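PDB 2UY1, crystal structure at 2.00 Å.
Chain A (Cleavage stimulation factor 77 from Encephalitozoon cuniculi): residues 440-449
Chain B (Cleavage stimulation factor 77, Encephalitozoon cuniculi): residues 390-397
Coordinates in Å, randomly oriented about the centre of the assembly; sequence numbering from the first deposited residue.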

ATOM      1  N   HIS A 440       4.156  -9.105  14.689  1.00 11.35           N
ATOM      2  CA  HIS A 440       3.665  -8.732  13.344  1.00 13.63           C
ATOM      3  C   HIS A 440       4.082  -9.631  12.159  1.00 11.82           C
ATOM      4  O   HIS A 440       3.347  -9.838  11.254  1.00 15.08           O
ATOM      5  N   CYS A 441       5.281 -10.148  12.209  1.00  9.90           N
ATOM      6  CA  CYS A 441       5.745 -11.119  11.204  1.00  9.89           C
ATOM      7  C   CYS A 441       4.931 -12.394  11.261  1.00  9.10           C
ATOM      8  O   CYS A 441       4.573 -12.920  10.213  1.00 13.50           O
ATOM      9  N   PHE A 442       4.568 -12.853  12.458  1.00  9.96           N
ATOM     10  CA  PHE A 442       3.813 -14.133  12.658  1.00 11.70           C
ATOM     11  C   PHE A 442       2.390 -13.883  12.289  1.00 12.56           C
ATOM     12  O   PHE A 442       1.754 -14.666  11.592  1.00 13.95           O
ATOM     13  N   LEU A 443       1.900 -12.700  12.637  1.00 12.78           N
ATOM     14  CA  LEU A 443       0.536 -12.310  12.282  1.00 13.41           C
ATOM     15  C   LEU A 443       0.280 -12.131  10.778  1.00 12.77           C
ATOM     16  O   LEU A 443      -0.729 -12.634  10.243  1.00 12.07           O
ATOM     17  N   ASP A 444       1.115 -11.351  10.131  1.00 13.09           N
ATOM     18  CA  ASP A 444       1.046 -11.198   8.667  1.00 13.71           C
ATOM     19  C   ASP A 444       1.078 -12.557   7.917  1.00 14.97           C
ATOM     20  O   ASP A 444       0.436 -12.713   6.858  1.00 14.87           O
ATOM     21  N   SER A 445       1.815 -13.499   8.489  1.00 16.58           N
ATOM     22  CA  SER A 445       2.063 -14.863   7.927  1.00 14.98           C
ATOM     23  C   SER A 445       0.849 -15.672   8.095  1.00 15.62           C
ATOM     24  O   SER A 445       0.440 -16.320   7.129  1.00 17.76           O
ATOM     25  N   PHE A 446       0.287 -15.738   9.307  1.00 14.42           N
ATOM     26  CA  PHE A 446      -1.048 -16.341   9.490  1.00 14.40           C
ATOM     27  C   PHE A 446      -2.142 -15.738   8.560  1.00 15.34           C
ATOM     28  O   PHE A 446      -2.982 -16.480   7.952  1.00 13.10           O
ATOM     29  N   ASN A 447      -2.214 -14.389   8.527  1.00 14.46           N
ATOM     30  CA  ASN A 447      -3.159 -13.726   7.613  1.00 16.60           C
ATOM     31  C   ASN A 447      -2.920 -14.041   6.131  1.00 16.53           C
ATOM     32  O   ASN A 447      -1.755 -14.276   5.723  1.00 18.89           O
ATOM     33  N   PHE A 448      -4.019 -14.050   5.346  1.00 17.53           N
ATOM     34  CA  PHE A 448      -3.947 -14.360   3.893  1.00 17.46           C
ATOM     35  C   PHE A 448      -4.821 -13.449   3.040  1.00 16.01           C
ATOM     36  O   PHE A 448      -6.029 -13.402   3.169  1.00 16.26           O
ATOM     37  N   LEU A 449      -4.187 -12.670   2.200  1.00 18.75           N
ATOM     38  CA  LEU A 449      -4.885 -11.717   1.351  1.00 19.59           C
ATOM     39  C   LEU A 449      -5.725 -10.771   2.204  1.00 21.10           C
ATOM     40  O   LEU A 449      -5.173 -10.186   3.137  1.00 22.09           O
TER
ATOM     41  N   MET B 390      10.144 -12.101   1.051  1.00 13.43           N
ATOM     42  CA  MET B 390      10.934 -13.305   1.321  1.00 13.20           C
ATOM     43  C   MET B 390      10.462 -14.031   2.591  1.00 13.40           C
ATOM     44  O   MET B 390      10.400 -15.241   2.635  1.00 11.00           O
ATOM     45  N   ILE B 391      10.149 -13.296   3.651  1.00 12.79           N
ATOM     46  CA  ILE B 391       9.601 -13.898   4.896  1.00 12.10           C
ATOM     47  C   ILE B 391       8.258 -14.582   4.611  1.00 10.93           C
ATOM     48  O   ILE B 391       7.978 -15.673   5.141  1.00 10.49           O
ATOM     49  N   GLU B 392       7.398 -13.947   3.835  1.00 11.36           N
ATOM     50  CA  GLU B 392       6.073 -14.524   3.530  1.00 10.77           C
ATOM     51  C   GLU B 392       6.195 -15.779   2.652  1.00 10.62           C
ATOM     52  O   GLU B 392       5.573 -16.829   2.924  1.00  8.14           O
ATOM     53  N   TYR B 393       7.017 -15.672   1.624  1.00  9.91           N
ATOM     54  CA  TYR B 393       7.412 -16.902   0.813  1.00 12.37           C
ATOM     55  C   TYR B 393       7.956 -18.128   1.601  1.00 12.10           C
ATOM     56  O   TYR B 393       7.484 -19.255   1.425  1.00 14.61           O
ATOM     57  N   GLU B 394       9.020 -17.934   2.361  1.00 13.39           N
ATOM     58  CA  GLU B 394       9.504 -18.943   3.366  1.00 13.64           C
ATOM     59  C   GLU B 394       8.461 -19.572   4.295  1.00 14.18           C
ATOM     60  O   GLU B 394       8.386 -20.827   4.415  1.00 13.56           O
ATOM     61  N   PHE B 395       7.643 -18.730   4.978  1.00 14.38           N
ATOM     62  CA  PHE B 395       6.496 -19.225   5.699  1.00 15.55           C
ATOM     63  C   PHE B 395       5.517 -20.102   4.886  1.00 16.01           C
ATOM     64  O   PHE B 395       4.993 -21.099   5.384  1.00 13.63           O
ATOM     65  N   MET B 396       5.206 -19.698   3.670  1.00 16.42           N
ATOM     66  CA  MET B 396       4.246 -20.465   2.859  1.00 19.40           C
ATOM     67  C   MET B 396       4.811 -21.799   2.318  1.00 15.67           C
ATOM     68  O   MET B 396       4.209 -22.880   2.497  1.00 14.68           O
ATOM     69  N   VAL B 397       5.968 -21.745   1.690  1.00 15.59           N
ATOM     70  CA  VAL B 397       6.505 -22.945   1.078  1.00 14.69           C
ATOM     71  C   VAL B 397       7.927 -23.364   1.475  1.00 14.61           C
ATOM     72  O   VAL B 397       8.512 -24.270   0.843  1.00 12.62           O
TER

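The two helices cross at 59° between their N-to-C directions, with axes 9.9 Å apart at closest approach. No hydrogen bond spans the stretches, so the 379 Å² of buried surface rests chiefly on van der Waals packing.

Ser A445 has the most area covered by the other stretch of any chain A residue here (75 Å²), its CA-to-CB bond pointing toward chain B. Ser A445 CB lies 3.5 Å from the centroid of the Phe B395 ring and 8° off the ring normal, a CH-pi contact squarely over the face. The m rotamer (chi1 -63°) turns Ser A445 OG back to its own helix, where it donates to Cys A441 O at 2.6 Å. The hydroxyl is thus satisfied internally, and the backbone bond from Ser A445 N to the same Cys A441 O is weak at 3.3 Å. The CA atoms of Ser A445 and Glu B392 lie 6.0 Å apart, the closer of the two registered backbone pairs.

Phe B395 points toward chain A in the t rotamer (chi1 -165°), and chi2 of 91° presents its face to the serine. Phe B395 CZ reaches Phe A446 CE1 at 3.7 Å. Phe A446 starts away from chain B, but its ring end comes nearer; the two ring planes meet obliquely at 79°, with centroids 5.8 Å apart.

Glu B392 leaves its helix sideways, and its t, p conformation (chi1 176°, chi2 76°) brings the carboxylate beside the last turn of the chain A helix; Glu B392 OE1 lies 3.7 Å from Asp A444 O, with no hydrogen bond. Glu B392 OE1 lies 3.4 Å from Ser A445 CA but 4.0 Å from Ser A445 OG, so the proximity is contact without a hydrogen bond.

Apolar contacts extend the interface. Ile B391, pointing toward chain A with chi1 m and chi2 t, sets Ile B391 CD1 4.4 Å from Cys A441 SG. Beyond the helix, Phe A448 (chi1 t) brings Phe A448 CE1 within 4.1 Å of Met B396 CE, which an m, t, p side chain carries across.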

ATOM      1  CB  HIS A 440       3.884  -7.290  13.094  1.00 13.60           C
ATOM      2  CG  HIS A 440       2.957  -6.443  13.932  1.00 17.28           C
ATOM      3  ND1 HIS A 440       1.663  -6.145  13.540  1.00 17.92           N
ATOM      4  CD2 HIS A 440       3.110  -5.903  15.168  1.00 18.99           C
ATOM      5  CE1 HIS A 440       1.059  -5.472  14.504  1.00 20.75           C
ATOM      6  NE2 HIS A 440       1.925  -5.274  15.484  1.00 21.13           N
ATOM      7  CB  CYS A 441       7.214 -11.398  11.468  1.00  7.60           C
ATOM      8  SG  CYS A 441       8.376 -10.218  10.852  1.00 13.68           S
ATOM      9  CB  PHE A 442       3.928 -14.608  14.112  1.00 10.32           C
ATOM     10  CG  PHE A 442       5.024 -15.602  14.346  1.00 12.43           C
ATOM     11  CD1 PHE A 442       4.764 -16.983  14.277  1.00 13.65           C
ATOM     12  CD2 PHE A 442       6.316 -15.176  14.684  1.00 13.77           C
ATOM     13  CE1 PHE A 442       5.818 -17.872  14.514  1.00 15.91           C
ATOM     14  CE2 PHE A 442       7.352 -16.061  14.911  1.00 17.43           C
ATOM     15  CZ  PHE A 442       7.092 -17.416  14.885  1.00 15.11           C
ATOM     16  CB  LEU A 443       0.156 -10.964  13.028  1.00 12.46           C
ATOM     17  CG  LEU A 443      -1.176 -10.322  12.672  1.00 12.91           C
ATOM     18  CD1 LEU A 443      -2.274 -11.211  13.257  1.00 14.07           C
ATOM     19  CD2 LEU A 443      -1.293  -8.948  13.318  1.00 13.55           C
ATOM     20  CB  ASP A 444       2.174 -10.353   8.144  1.00 12.66           C
ATOM     21  CG  ASP A 444       2.057  -8.825   8.565  1.00 16.18           C
ATOM     22  OD1 ASP A 444       0.995  -8.405   9.085  1.00 17.41           O
ATOM     23  OD2 ASP A 444       3.074  -8.130   8.444  1.00 15.91           O
ATOM     24  CB  SER A 445       3.235 -15.544   8.624  1.00 13.88           C
ATOM     25  OG  SER A 445       4.437 -14.846   8.412  1.00 15.65           O
ATOM     26  CB  PHE A 446      -1.518 -16.236  10.981  1.00 13.24           C
ATOM     27  CG  PHE A 446      -0.657 -16.968  11.916  1.00 16.79           C
ATOM     28  CD1 PHE A 446      -0.112 -18.195  11.540  1.00 13.38           C
ATOM     29  CD2 PHE A 446      -0.350 -16.467  13.178  1.00 14.21           C
ATOM     30  CE1 PHE A 446       0.688 -18.888  12.424  1.00 13.49           C
ATOM     31  CE2 PHE A 446       0.461 -17.173  14.022  1.00 17.49           C
ATOM     32  CZ  PHE A 446       0.990 -18.382  13.620  1.00 13.22           C
ATOM     33  CB  ASN A 447      -3.195 -12.222   7.831  1.00 15.05           C
ATOM     34  CG  ASN A 447      -3.680 -11.896   9.188  1.00 16.99           C
ATOM     35  OD1 ASN A 447      -4.264 -12.765   9.904  1.00 17.58           O
ATOM     36  ND2 ASN A 447      -3.491 -10.640   9.574  1.00 18.74           N
ATOM     37  CB  PHE A 448      -4.229 -15.835   3.636  1.00 16.19           C
ATOM     38  CG  PHE A 448      -4.059 -16.258   2.174  1.00 16.30           C
ATOM     39  CD1 PHE A 448      -2.800 -16.269   1.584  1.00 12.09           C
ATOM     40  CD2 PHE A 448      -5.192 -16.618   1.404  1.00 14.13           C
ATOM     41  CE1 PHE A 448      -2.628 -16.640   0.240  1.00 14.66           C
ATOM     42  CE2 PHE A 448      -5.051 -16.970   0.099  1.00 16.36           C
ATOM     43  CZ  PHE A 448      -3.739 -17.004  -0.495  1.00 12.39           C
ATOM     44  CB  LEU A 449      -5.625 -12.436   0.239  1.00 19.68           C
ATOM     45  CG  LEU A 449      -4.677 -13.235  -0.671  1.00 18.61           C
ATOM     46  CD1 LEU A 449      -5.584 -13.636  -1.818  1.00 13.80           C
ATOM     47  CD2 LEU A 449      -3.485 -12.468  -1.192  1.00 14.28           C
TER
ATOM     48  CB  MET B 390      12.452 -12.946   1.372  1.00 13.98           C
ATOM     49  CG  MET B 390      13.426 -14.099   1.516  1.00 16.45           C
ATOM     50  SD  MET B 390      13.478 -15.109  -0.020  1.00 21.07           S
ATOM     51  CE  MET B 390      12.234 -16.262   0.318  1.00 14.74           C
ATOM     52  CB  ILE B 391       9.454 -12.784   6.057  1.00 12.11           C
ATOM     53  CG1 ILE B 391      10.854 -12.418   6.624  1.00 12.08           C
ATOM     54  CG2 ILE B 391       8.442 -13.274   7.206  1.00 13.84           C
ATOM     55  CD1 ILE B 391      10.970 -11.002   7.349  1.00 13.49           C
ATOM     56  CB  GLU B 392       5.152 -13.520   2.821  1.00  8.51           C
ATOM     57  CG  GLU B 392       3.710 -14.100   2.348  1.00 15.95           C
ATOM     58  CD  GLU B 392       2.677 -14.288   3.480  1.00 25.53           C
ATOM     59  OE1 GLU B 392       3.043 -14.281   4.684  1.00 30.77           O
ATOM     60  OE2 GLU B 392       1.465 -14.450   3.196  1.00 30.56           O
ATOM     61  CB  TYR B 393       8.421 -16.480  -0.236  1.00 11.91           C
ATOM     62  CG  TYR B 393       8.713 -17.567  -1.275  1.00 15.06           C
ATOM     63  CD1 TYR B 393       7.976 -17.635  -2.451  1.00 19.08           C
ATOM     64  CD2 TYR B 393       9.690 -18.508  -1.059  1.00 15.44           C
ATOM     65  CE1 TYR B 393       8.273 -18.584  -3.433  1.00 18.64           C
ATOM     66  CE2 TYR B 393       9.988 -19.492  -2.032  1.00 22.37           C
ATOM     67  CZ  TYR B 393       9.277 -19.508  -3.189  1.00 17.95           C
ATOM     68  OH  TYR B 393       9.524 -20.457  -4.143  1.00 21.43           O
ATOM     69  CB  GLU B 394      10.654 -18.313   4.197  1.00 13.83           C
ATOM     70  CG  GLU B 394      11.538 -19.337   4.926  1.00 12.57           C
ATOM     71  CD  GLU B 394      12.097 -20.357   3.949  1.00 16.60           C
ATOM     72  OE1 GLU B 394      12.422 -19.953   2.848  1.00 16.93           O
ATOM     73  OE2 GLU B 394      12.223 -21.538   4.290  1.00 16.36           O
ATOM     74  CB  PHE B 395       5.737 -18.073   6.386  1.00 16.13           C
ATOM     75  CG  PHE B 395       4.744 -18.532   7.455  1.00 16.20           C
ATOM     76  CD1 PHE B 395       5.133 -18.656   8.779  1.00 10.92           C
ATOM     77  CD2 PHE B 395       3.415 -18.839   7.130  1.00 11.07           C
ATOM     78  CE1 PHE B 395       4.212 -19.031   9.770  1.00 12.52           C
ATOM     79  CE2 PHE B 395       2.518 -19.222   8.098  1.00 10.89           C
ATOM     80  CZ  PHE B 395       2.887 -19.346   9.424  1.00 11.75           C
ATOM     81  CB  MET B 396       3.654 -19.583   1.750  1.00 19.01           C
ATOM     82  CG  MET B 396       2.656 -18.565   2.321  1.00 23.90           C
ATOM     83  SD  MET B 396       1.992 -17.480   1.079  1.00 30.88           S
ATOM     84  CE  MET B 396       1.014 -18.586   0.020  1.00 30.63           C
ATOM     85  CB  VAL B 397       6.363 -22.898  -0.517  1.00 15.83           C
ATOM     86  CG1 VAL B 397       4.888 -22.857  -0.909  1.00 13.44           C
ATOM     87  CG2 VAL B 397       7.170 -21.741  -1.092  1.00 17.18           C
TER